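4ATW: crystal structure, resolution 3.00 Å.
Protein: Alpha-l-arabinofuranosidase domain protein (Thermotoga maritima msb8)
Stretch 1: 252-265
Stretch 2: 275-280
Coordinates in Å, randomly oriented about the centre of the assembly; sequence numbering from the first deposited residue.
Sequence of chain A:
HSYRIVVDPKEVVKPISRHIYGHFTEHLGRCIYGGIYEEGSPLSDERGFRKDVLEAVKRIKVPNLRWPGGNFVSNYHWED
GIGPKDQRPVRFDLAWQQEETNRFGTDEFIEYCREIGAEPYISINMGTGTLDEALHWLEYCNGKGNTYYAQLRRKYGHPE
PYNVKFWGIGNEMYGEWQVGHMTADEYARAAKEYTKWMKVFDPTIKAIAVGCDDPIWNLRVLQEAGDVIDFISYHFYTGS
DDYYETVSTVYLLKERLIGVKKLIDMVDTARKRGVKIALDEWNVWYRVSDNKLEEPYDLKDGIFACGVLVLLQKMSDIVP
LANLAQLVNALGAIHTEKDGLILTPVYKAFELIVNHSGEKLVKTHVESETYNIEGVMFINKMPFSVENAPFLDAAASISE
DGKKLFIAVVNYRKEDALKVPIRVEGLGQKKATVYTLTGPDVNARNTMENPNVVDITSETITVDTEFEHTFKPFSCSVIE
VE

Stretch 1 (252-265) LLKERLIGVKKLID
Stretch 2 (275-280) VKIALD

A helix (252-265) packs against a strand that starts at Lys276 in the Thermotoga maritima arabinofuranosidase domain protein. Stretch 1 is helical throughout, and its helix begins earlier in the chain, with phi/psi near -60/-45; stretch 2 enters through Val275 (-54/135) and extends through Lys276 (-126/180), Ile277 (-96/138) and Ala278 (-117/106), then tightens at Leu279 (-85/71). The axes approach to 8.7 Å and their N-to-C directions differ by 146°, so the strand runs back roughly antiparallel to the helix. The register is marked by Lys261 CA to Ile277 CA at 7.1 Å and Ile264 CA to Val275 CA at 7.3 Å.

Backbone i to i+4 hydrogen bonds hold the helix, from Arg256 N to Leu252 O (3.0 Å) through Lys261 N to Leu257 O (2.8 Å) to Asp265 N to Lys261 O (3.2 Å). No hydrogen bond joins the two stretches; they meet through apolar contact that buries 349 Å², both sides summed.

In the apolar packing, alternation along the strand turns Ile277 and Leu279 toward the helix and Lys276 and Ala278 away; Val275, in the loop just before it, also points toward the helix. The helix answers with Leu253, Leu257, Val260 and Ile264, spaced three or four residues apart and so gathered on one face. Ile277 (chi1 m, chi2 t) is the centre, with the largest covered area. Its CD1 lies 3.6 Å from Val260 CG1 (Val260 chi1 t) and reaches the helix backbone, 3.3 Å from Leu257 O and 3.7 Å from Lys261 N; these are van der Waals contacts of a methyl group. Its CG2 is 4.0 Å from Leu257 CD2 (Leu257 m, t), and its CG1 is 4.2 Å from Ile264 CD1. Ile264 (m, t) also covers the strand entrance, its CG2 lying 4.2 Å from Val275 CB (Val275 chi1 t) and 3.8 Å from Val275 O. At the other end, Leu279 (chi1 -149°, chi2 t) places CD1 4.0 Å from Leu253 CD2 (Leu253 t, p) and CG 4.3 Å from Leu257 CD2. Leu257 thus bridges Ile277 and Leu279.

The charged pairs lie within the helix. The CA-to-CB bond of Lys261 (t, m, t, chi4 116°) points sideways and the side chain's end leads away, though CB remains 4.3 Å from Ile277 CD1. Lys261 NZ forms a salt bridge and hydrogen bond with Asp265 OD2 at 3.2 Å; Lys262 NZ makes a second salt bridge to Asp265 OD2 at 3.0 Å. That oxygen's position is less certain, being too close to a neighbouring atom in the model.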

ATOM      1  N   LEU A 252      10.946 -12.648  -2.167  1.00 33.33           N
ATOM      2  CA  LEU A 252      11.469 -12.251  -3.468  1.00 27.87           C
ATOM      3  C   LEU A 252      11.373 -10.724  -3.423  1.00 30.63           C
ATOM      4  O   LEU A 252      12.328 -10.023  -3.708  1.00 35.98           O
ATOM      5  CB  LEU A 252      10.598 -12.800  -4.599  1.00 35.50           C
ATOM      6  CG  LEU A 252      11.019 -12.621  -6.060  1.00 31.93           C
ATOM      7  CD1 LEU A 252       9.975 -13.222  -6.962  1.00 29.83           C
ATOM      8  CD2 LEU A 252      11.162 -11.167  -6.369  1.00 44.94           C
ATOM      9  N   LEU A 253      10.217 -10.204  -3.025  1.00 42.44           N
ATOM     10  CA  LEU A 253      10.028  -8.765  -2.922  1.00 40.62           C
ATOM     11  C   LEU A 253      11.144  -8.176  -2.066  1.00 42.83           C
ATOM     12  O   LEU A 253      11.567  -7.041  -2.272  1.00 37.37           O
ATOM     13  CB  LEU A 253       8.666  -8.447  -2.300  1.00 11.77           C
ATOM     14  CG  LEU A 253       8.516  -6.958  -1.974  1.00 37.87           C
ATOM     15  CD1 LEU A 253       8.341  -6.129  -3.241  1.00 27.87           C
ATOM     16  CD2 LEU A 253       7.342  -6.766  -1.038  1.00 28.73           C
ATOM     17  N   LYS A 254      11.630  -8.956  -1.107  1.00 45.47           N
ATOM     18  CA  LYS A 254      12.689  -8.472  -0.240  1.00 50.01           C
ATOM     19  C   LYS A 254      13.946  -8.153  -1.062  1.00 51.57           C
ATOM     20  O   LYS A 254      14.468  -7.031  -1.025  1.00 50.18           O
ATOM     21  CB  LYS A 254      13.017  -9.511   0.842  1.00 48.05           C
ATOM     22  CG  LYS A 254      14.022  -9.032   1.903  1.00 32.29           C
ATOM     23  CD  LYS A 254      14.807 -10.216   2.429  1.00 32.81           C
ATOM     24  CE  LYS A 254      15.783  -9.836   3.533  1.00 46.52           C
ATOM     25  NZ  LYS A 254      16.736 -10.977   3.853  1.00 45.46           N
ATOM     26  N   GLU A 255      14.424  -9.137  -1.815  1.00 47.49           N
ATOM     27  CA  GLU A 255      15.624  -8.951  -2.615  1.00 44.63           C
ATOM     28  C   GLU A 255      15.440  -7.869  -3.647  1.00 48.48           C
ATOM     29  O   GLU A 255      16.390  -7.158  -4.002  1.00 56.25           O
ATOM     30  CB  GLU A 255      16.017 -10.247  -3.311  1.00 24.10           C
ATOM     31  CG  GLU A 255      16.505 -11.283  -2.351  1.00 22.91           C
ATOM     32  CD  GLU A 255      17.801 -10.874  -1.697  1.00 49.25           C
ATOM     33  OE1 GLU A 255      18.671 -10.294  -2.417  1.00 46.10           O
ATOM     34  OE2 GLU A 255      17.950 -11.139  -0.466  1.00 48.32           O
ATOM     35  N   ARG A 256      14.209  -7.738  -4.125  1.00 38.40           N
ATOM     36  CA  ARG A 256      13.915  -6.739  -5.137  1.00 29.64           C
ATOM     37  C   ARG A 256      14.093  -5.351  -4.583  1.00 30.09           C
ATOM     38  O   ARG A 256      14.766  -4.523  -5.196  1.00 38.94           O
ATOM     39  CB  ARG A 256      12.505  -6.912  -5.650  1.00 31.32           C
ATOM     40  CG  ARG A 256      12.428  -6.931  -7.143  1.00 42.20           C
ATOM     41  CD  ARG A 256      12.656  -8.300  -7.705  1.00 14.80           C
ATOM     42  NE  ARG A 256      11.504  -8.610  -8.518  1.00 37.41           N
ATOM     43  CZ  ARG A 256      11.404  -9.665  -9.317  1.00 47.51           C
ATOM     44  NH1 ARG A 256      12.428 -10.522  -9.403  1.00 42.08           N
ATOM     45  NH2 ARG A 256      10.276  -9.870 -10.015  1.00 41.51           N
ATOM     46  N   LEU A 257      13.516  -5.112  -3.409  1.00 32.97           N
ATOM     47  CA  LEU A 257      13.614  -3.825  -2.766  1.00 25.30           C
ATOM     48  C   LEU A 257      15.070  -3.510  -2.446  1.00 37.55           C
ATOM     49  O   LEU A 257      15.553  -2.398  -2.748  1.00 38.59           O
ATOM     50  CB  LEU A 257      12.749  -3.822  -1.509  1.00 16.58           C
ATOM     51  CG  LEU A 257      11.227  -3.902  -1.794  1.00 25.92           C
ATOM     52  CD1 LEU A 257      10.423  -4.155  -0.549  1.00  6.22           C
ATOM     53  CD2 LEU A 257      10.775  -2.599  -2.448  1.00 20.05           C
ATOM     54  N   ILE A 258      15.800  -4.473  -1.880  1.00 24.94           N
ATOM     55  CA  ILE A 258      17.198  -4.168  -1.560  1.00 32.52           C
ATOM     56  C   ILE A 258      17.975  -3.908  -2.835  1.00 27.16           C
ATOM     57  O   ILE A 258      18.994  -3.210  -2.824  1.00 35.08           O
ATOM     58  CB  ILE A 258      17.908  -5.281  -0.749  1.00 25.48           C
ATOM     59  CG1 ILE A 258      18.426  -6.343  -1.686  1.00 31.18           C
ATOM     60  CG2 ILE A 258      16.966  -5.878   0.281  1.00 27.69           C
ATOM     61  CD1 ILE A 258      18.973  -7.540  -0.969  1.00 50.13           C
ATOM     62  N   GLY A 259      17.484  -4.473  -3.931  1.00 24.19           N
ATOM     63  CA  GLY A 259      18.117  -4.256  -5.212  1.00 26.33           C
ATOM     64  C   GLY A 259      18.037  -2.767  -5.486  1.00 37.51           C
ATOM     65  O   GLY A 259      19.048  -2.050  -5.487  1.00 35.10           O
ATOM     66  N   VAL A 260      16.814  -2.287  -5.688  1.00 36.63           N
ATOM     67  CA  VAL A 260      16.585  -0.879  -5.950  1.00 33.24           C
ATOM     68  C   VAL A 260      17.324  -0.038  -4.940  1.00 40.48           C
ATOM     69  O   VAL A 260      17.876   0.998  -5.301  1.00 47.39           O
ATOM     70  CB  VAL A 260      15.111  -0.552  -5.848  1.00 31.73           C
ATOM     71  CG1 VAL A 260      14.874   0.953  -5.976  1.00  3.76           C
ATOM     72  CG2 VAL A 260      14.361  -1.303  -6.922  1.00 16.29           C
ATOM     73  N   LYS A 261      17.338  -0.490  -3.683  1.00 33.23           N
ATOM     74  CA  LYS A 261      18.008   0.245  -2.623  1.00 31.26           C
ATOM     75  C   LYS A 261      19.451   0.505  -2.990  1.00 33.90           C
ATOM     76  O   LYS A 261      19.945   1.641  -2.919  1.00 25.92           O
ATOM     77  CB  LYS A 261      17.957  -0.522  -1.322  1.00 12.07           C
ATOM     78  CG  LYS A 261      18.310   0.328  -0.109  1.00 28.61           C
ATOM     79  CD  LYS A 261      19.729   0.836  -0.165  1.00 21.00           C
ATOM     80  CE  LYS A 261      20.268   1.092   1.225  1.00 52.97           C
ATOM     81  NZ  LYS A 261      21.443   0.197   1.583  1.00 49.07           N
ATOM     82  N   LYS A 262      20.138  -0.549  -3.395  1.00 29.43           N
ATOM     83  CA  LYS A 262      21.532  -0.398  -3.772  1.00 34.83           C
ATOM     84  C   LYS A 262      21.781   0.460  -5.030  1.00 28.99           C
ATOM     85  O   LYS A 262      22.823   1.081  -5.158  1.00 30.25           O
ATOM     86  CB  LYS A 262      22.167  -1.771  -3.923  1.00 31.53           C
ATOM     87  CG  LYS A 262      22.315  -2.491  -2.606  1.00 37.17           C
ATOM     88  CD  LYS A 262      23.704  -2.283  -1.969  1.00 36.08           C
ATOM     89  CE  LYS A 262      24.041  -0.817  -1.658  1.00 32.04           C
ATOM     90  NZ  LYS A 262      25.300  -0.630  -0.862  1.00 24.29           N
ATOM     91  N   LEU A 263      20.837   0.498  -5.963  1.00 31.53           N
ATOM     92  CA  LEU A 263      21.033   1.317  -7.145  1.00 20.97           C
ATOM     93  C   LEU A 263      21.093   2.711  -6.619  1.00 27.04           C
ATOM     94  O   LEU A 263      21.959   3.452  -6.996  1.00 44.68           O
ATOM     95  CB  LEU A 263      19.878   1.199  -8.116  1.00 16.25           C
ATOM     96  CG  LEU A 263      19.662  -0.170  -8.770  1.00 31.85           C
ATOM     97  CD1 LEU A 263      18.291  -0.196  -9.420  1.00 45.73           C
ATOM     98  CD2 LEU A 263      20.708  -0.439  -9.766  1.00 17.92           C
ATOM     99  N   ILE A 264      20.191   3.074  -5.723  1.00 24.67           N
ATOM    100  CA  ILE A 264      20.210   4.416  -5.170  1.00 27.04           C
ATOM    101  C   ILE A 264      21.568   4.725  -4.561  1.00 30.01           C
ATOM    102  O   ILE A 264      22.109   5.802  -4.750  1.00 27.30           O
ATOM    103  CB  ILE A 264      19.138   4.594  -4.084  1.00 16.79           C
ATOM    104  CG1 ILE A 264      17.765   4.354  -4.690  1.00 23.03           C
ATOM    105  CG2 ILE A 264      19.157   6.019  -3.531  1.00 15.24           C
ATOM    106  CD1 ILE A 264      16.642   4.456  -3.682  1.00 27.37           C
ATOM    107  N   ASP A 265      22.127   3.780  -3.823  1.00 33.45           N
ATOM    108  CA  ASP A 265      23.415   4.031  -3.199  1.00 31.93           C
ATOM    109  C   ASP A 265      24.452   4.373  -4.246  1.00 37.44           C
ATOM    110  O   ASP A 265      25.397   5.108  -3.978  1.00 48.35           O
ATOM    111  CB  ASP A 265      23.884   2.816  -2.406  1.00 20.52           C
ATOM    112  CG  ASP A 265      23.188   2.684  -1.075  1.00 31.02           C
ATOM    113  OD1 ASP A 265      22.347   3.539  -0.716  1.00 21.25           O
ATOM    114  OD2 ASP A 265      23.491   1.700  -0.384  1.00 32.72           O
ATOM    115  N   VAL A 275      17.120   9.724  -0.735  1.00 28.18           N
ATOM    116  CA  VAL A 275      16.056   9.250  -1.606  1.00 18.26           C
ATOM    117  C   VAL A 275      15.718   7.860  -1.179  1.00 28.70           C
ATOM    118  O   VAL A 275      16.625   7.059  -0.937  1.00 27.54           O
ATOM    119  CB  VAL A 275      16.489   9.194  -3.030  1.00 29.23           C
ATOM    120  CG1 VAL A 275      15.396   8.571  -3.875  1.00 30.30           C
ATOM    121  CG2 VAL A 275      16.802  10.570  -3.502  1.00 38.80           C
ATOM    122  N   LYS A 276      14.422   7.565  -1.086  1.00 24.56           N
ATOM    123  CA  LYS A 276      14.000   6.242  -0.671  1.00 31.23           C
ATOM    124  C   LYS A 276      13.053   5.553  -1.599  1.00 27.61           C
ATOM    125  O   LYS A 276      12.707   6.077  -2.632  1.00 27.77           O
ATOM    126  CB  LYS A 276      13.460   6.286   0.762  1.00 24.32           C
ATOM    127  CG  LYS A 276      14.616   6.575   1.675  1.00 39.50           C
ATOM    128  CD  LYS A 276      14.289   6.692   3.128  1.00 49.03           C
ATOM    129  CE  LYS A 276      15.551   7.181   3.883  1.00 53.85           C
ATOM    130  NZ  LYS A 276      16.818   6.497   3.434  1.00 26.69           N
ATOM    131  N   ILE A 277      12.658   4.350  -1.245  1.00 30.44           N
ATOM    132  CA  ILE A 277      11.764   3.620  -2.092  1.00 28.16           C
ATOM    133  C   ILE A 277      10.324   3.785  -1.667  1.00 34.62           C
ATOM    134  O   ILE A 277      10.014   3.773  -0.472  1.00 50.81           O
ATOM    135  CB  ILE A 277      12.090   2.157  -2.050  1.00 21.56           C
ATOM    136  CG1 ILE A 277      13.511   1.949  -2.537  1.00 24.12           C
ATOM    137  CG2 ILE A 277      11.115   1.372  -2.905  1.00 13.52           C
ATOM    138  CD1 ILE A 277      13.957   0.470  -2.509  1.00 36.01           C
ATOM    139  N   ALA A 278       9.444   3.951  -2.648  1.00 15.44           N
ATOM    140  CA  ALA A 278       8.023   4.046  -2.378  1.00 13.68           C
ATOM    141  C   ALA A 278       7.363   2.852  -3.073  1.00 14.08           C
ATOM    142  O   ALA A 278       7.267   2.806  -4.294  1.00 18.34           O
ATOM    143  CB  ALA A 278       7.497   5.338  -2.915  1.00 26.64           C
ATOM    144  N   LEU A 279       6.942   1.859  -2.314  1.00 19.43           N
ATOM    145  CA  LEU A 279       6.312   0.682  -2.913  1.00 20.87           C
ATOM    146  C   LEU A 279       4.843   1.072  -3.068  1.00 31.98           C
ATOM    147  O   LEU A 279       3.984   0.546  -2.333  1.00 29.77           O
ATOM    148  CB  LEU A 279       6.428  -0.489  -1.943  1.00  9.63           C
ATOM    149  CG  LEU A 279       6.533  -1.938  -2.406  1.00 12.64           C
ATOM    150  CD1 LEU A 279       6.184  -2.899  -1.234  1.00  5.73           C
ATOM    151  CD2 LEU A 279       5.606  -2.163  -3.583  1.00 23.88           C
ATOM    152  N   ASP A 280       4.556   1.988  -4.007  1.00 33.62           N
ATOM    153  CA  ASP A 280       3.196   2.503  -4.206  1.00 32.60           C
ATOM    154  C   ASP A 280       2.224   1.659  -4.997  1.00 29.44           C
ATOM    155  O   ASP A 280       1.224   2.142  -5.445  1.00 30.87           O
ATOM    156  CB  ASP A 280       3.221   3.962  -4.733  1.00 38.57           C
ATOM    157  CG  ASP A 280       3.779   4.094  -6.142  1.00 54.50           C
ATOM    158  OD1 ASP A 280       4.190   3.052  -6.696  1.00 64.81           O
ATOM    159  OD2 ASP A 280       3.803   5.237  -6.689  1.00 46.65           O
TER